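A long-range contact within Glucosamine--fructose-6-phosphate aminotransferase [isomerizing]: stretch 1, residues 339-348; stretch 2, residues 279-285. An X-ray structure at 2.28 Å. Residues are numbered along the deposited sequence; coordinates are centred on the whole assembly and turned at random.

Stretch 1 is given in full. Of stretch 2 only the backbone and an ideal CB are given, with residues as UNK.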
# COMPACT_ATOMS: atom_id res chain seq x y z
N VAL A 339 14.60 -16.18 -1.10
CA VAL A 339 14.92 -17.00 -2.27
C VAL A 339 14.14 -16.57 -3.52
O VAL A 339 14.69 -16.41 -4.60
CB VAL A 339 14.76 -18.47 -1.99
CG1 VAL A 339 15.06 -19.35 -3.26
CG2 VAL A 339 15.71 -18.89 -0.83
N PHE A 340 12.87 -16.25 -3.34
CA PHE A 340 12.06 -15.94 -4.49
C PHE A 340 12.41 -14.58 -5.03
O PHE A 340 12.02 -14.29 -6.16
CB PHE A 340 10.60 -16.01 -4.14
CG PHE A 340 10.03 -17.35 -4.24
CD1 PHE A 340 10.03 -18.01 -5.47
CD2 PHE A 340 9.44 -17.95 -3.16
CE1 PHE A 340 9.48 -19.26 -5.59
CE2 PHE A 340 8.90 -19.19 -3.27
CZ PHE A 340 8.92 -19.86 -4.49
N THR A 341 13.08 -13.73 -4.23
CA THR A 341 13.53 -12.42 -4.70
C THR A 341 14.55 -12.52 -5.82
O THR A 341 14.53 -11.72 -6.76
CB THR A 341 14.12 -11.53 -3.57
OG1 THR A 341 13.10 -11.25 -2.63
CG2 THR A 341 14.54 -10.19 -4.05
N ILE A 342 15.42 -13.54 -5.76
CA ILE A 342 16.52 -13.64 -6.66
C ILE A 342 16.11 -13.70 -8.15
O ILE A 342 16.66 -12.99 -8.97
CB ILE A 342 17.40 -14.83 -6.30
CG1 ILE A 342 17.88 -14.81 -4.82
CG2 ILE A 342 18.57 -14.92 -7.22
CD1 ILE A 342 18.48 -13.52 -4.24
N PRO A 343 15.17 -14.58 -8.51
CA PRO A 343 14.73 -14.67 -9.86
C PRO A 343 14.17 -13.36 -10.36
O PRO A 343 14.29 -13.05 -11.54
CB PRO A 343 13.55 -15.71 -9.79
CG PRO A 343 13.64 -16.40 -8.50
CD PRO A 343 14.68 -15.71 -7.68
N LEU A 344 13.52 -12.62 -9.47
CA LEU A 344 12.91 -11.40 -9.86
C LEU A 344 14.01 -10.39 -10.11
O LEU A 344 13.91 -9.54 -11.00
CB LEU A 344 11.93 -10.97 -8.78
CG LEU A 344 10.81 -11.96 -8.41
CD1 LEU A 344 9.78 -11.32 -7.44
CD2 LEU A 344 10.10 -12.47 -9.66
N GLN A 345 15.11 -10.47 -9.37
CA GLN A 345 16.21 -9.52 -9.62
C GLN A 345 16.82 -9.87 -10.95
O GLN A 345 17.16 -8.98 -11.70
CB GLN A 345 17.29 -9.56 -8.57
CG GLN A 345 16.81 -9.35 -7.20
CD GLN A 345 17.83 -9.74 -6.16
OE1 GLN A 345 18.57 -10.73 -6.30
NE2 GLN A 345 17.91 -8.93 -5.11
N LEU A 346 16.99 -11.16 -11.22
CA LEU A 346 17.61 -11.59 -12.47
C LEU A 346 16.73 -11.23 -13.67
O LEU A 346 17.22 -10.83 -14.72
CB LEU A 346 17.88 -13.08 -12.44
CG LEU A 346 19.07 -13.56 -11.58
CD1 LEU A 346 19.23 -15.11 -11.58
CD2 LEU A 346 20.36 -12.98 -12.03
N LEU A 347 15.44 -11.29 -13.48
CA LEU A 347 14.52 -10.95 -14.51
C LEU A 347 14.70 -9.52 -14.87
O LEU A 347 14.72 -9.16 -16.05
CB LEU A 347 13.09 -11.17 -14.05
CG LEU A 347 12.00 -10.93 -15.14
CD1 LEU A 347 12.23 -11.77 -16.42
CD2 LEU A 347 10.59 -11.14 -14.59
N SER A 348 14.81 -8.69 -13.85
CA SER A 348 14.87 -7.28 -14.13
C SER A 348 16.20 -6.93 -14.75
O SER A 348 16.26 -6.04 -15.59
CB SER A 348 14.60 -6.42 -12.87
OG SER A 348 15.78 -6.37 -12.07
N UNK A 279 2.30 -11.62 -16.82
CA UNK A 279 1.96 -11.76 -15.42
C UNK A 279 3.07 -12.56 -14.74
O UNK A 279 3.31 -13.72 -15.04
CB UNK A 279 0.60 -12.43 -15.25
N UNK A 280 3.80 -11.93 -13.83
CA UNK A 280 4.88 -12.62 -13.13
C UNK A 280 4.40 -12.92 -11.71
O UNK A 280 3.93 -12.03 -10.99
CB UNK A 280 6.16 -11.79 -13.12
N UNK A 281 4.45 -14.17 -11.32
CA UNK A 281 3.95 -14.52 -10.01
C UNK A 281 4.88 -15.48 -9.31
O UNK A 281 5.60 -16.26 -9.93
CB UNK A 281 2.55 -15.12 -10.12
N UNK A 282 4.80 -15.44 -8.01
CA UNK A 282 5.58 -16.23 -7.11
C UNK A 282 4.58 -17.15 -6.43
O UNK A 282 3.62 -16.70 -5.83
CB UNK A 282 6.37 -15.37 -6.12
N UNK A 283 4.79 -18.47 -6.57
CA UNK A 283 3.87 -19.48 -6.06
C UNK A 283 4.58 -20.40 -5.05
O UNK A 283 5.19 -21.40 -5.42
CB UNK A 283 3.29 -20.30 -7.21
N UNK A 284 4.52 -20.05 -3.78
CA UNK A 284 5.24 -20.77 -2.75
C UNK A 284 4.53 -22.01 -2.18
O UNK A 284 3.34 -22.29 -2.44
CB UNK A 284 5.54 -19.80 -1.60
N UNK A 285 5.27 -22.74 -1.35
CA UNK A 285 4.76 -23.93 -0.69
C UNK A 285 4.18 -23.60 0.67
O UNK A 285 4.85 -23.75 1.70
CB UNK A 285 5.87 -24.98 -0.55

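Stretch 1 is a helix and residues 279-283 form a strand running nearly antiparallel to it, at 162°, with the axes 9.9 Å apart at their closest. The helix offers this strand Phe340, Leu344 and Leu347, all apolar, and no hydrogen bond crosses the interface.

Position 279 has extended backbone angles (-118/114), and nothing of the helix lies within 5.5 Å of its ideal CB. The helix therefore says little about its identity, and many residues would suit. It is Ile279, which makes no contact with stretch 1.

At 280 the CB points toward the helix, 4.7 Å from Leu347 CD2 and 5.3 Å from Leu344 CD2. With two leucine methyls ahead and no polar partner, a short or medium aliphatic side chain such as valine, isoleucine or leucine would suit. The residue is Val280, with chi1 in the t well. Val280 CG1 lies 4.0 Å from Leu344 CD2 and Val280 CG2 lies 4.0 Å from Leu347 CD2, while CG1 is also 4.3 Å from Leu347 CD2.

Position 281 points away, so stretch 1 sets no demand on its side chain. It is Ala281, whose methyl is out of contact with the helix.

Position 282 again points toward the helix, where the CA atoms of 282 and Phe340 are 7.0 Å apart. Its ideal CB is 4.6 Å from Phe340 CD1 and 5.5 Å from Leu344 CD1, leaving room for a modest apolar group between the strand and the aromatic ring; valine or isoleucine would fit the extended backbone well. Val282 sets CG1 over one face of the ring, 3.6 Å from Phe340 CG, in a CH-pi contact only 18° off the ring normal. Its other methyl, CG2, packs 4.0 Å from Leu344 CD1, so the beta branch engages two helix residues one turn apart.

Position 283 turns away, and again the helix does not select among side chains. Val283 meets stretch 1 through its backbone: its O lies 4.1 Å from Phe340 CZ.

At 284 the strand has ended and the CB points sideways, yet the ideal CB is already 3.8 Å from Phe340 CE2. A compact apolar residue would suit, and phi of -85° is within reach of proline. Pro284 places its own CB 4.0 Å from Phe340 CE2, adding a second apolar neighbour for the ring.

Position 285 has a sideways CB with nothing of the helix nearby, so polar residues are as acceptable as apolar ones. It is Asn285, whose amide end leads away from the helix.

Stretch 2, residues 279-285: IVAVVPN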
# COMPACT_ATOMS: atom_id res chain seq x y z
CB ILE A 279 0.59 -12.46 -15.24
CG1 ILE A 279 -0.55 -11.51 -15.59
CG2 ILE A 279 0.35 -12.82 -13.79
CD1 ILE A 279 -0.63 -11.14 -17.03
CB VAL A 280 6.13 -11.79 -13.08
CG1 VAL A 280 7.16 -12.56 -12.35
CG2 VAL A 280 6.62 -11.42 -14.48
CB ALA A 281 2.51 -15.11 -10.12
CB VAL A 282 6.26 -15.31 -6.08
CG1 VAL A 282 6.76 -16.09 -4.87
CG2 VAL A 282 7.45 -14.46 -6.76
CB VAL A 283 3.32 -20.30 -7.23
CG1 VAL A 283 2.25 -21.23 -6.75
CG2 VAL A 283 2.78 -19.37 -8.32
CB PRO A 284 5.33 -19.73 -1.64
CG PRO A 284 4.02 -19.03 -1.72
CD PRO A 284 3.75 -18.93 -3.21
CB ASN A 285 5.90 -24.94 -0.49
CG ASN A 285 5.43 -26.23 0.17
OD1 ASN A 285 4.32 -26.70 -0.07
ND2 ASN A 285 6.28 -26.79 1.01
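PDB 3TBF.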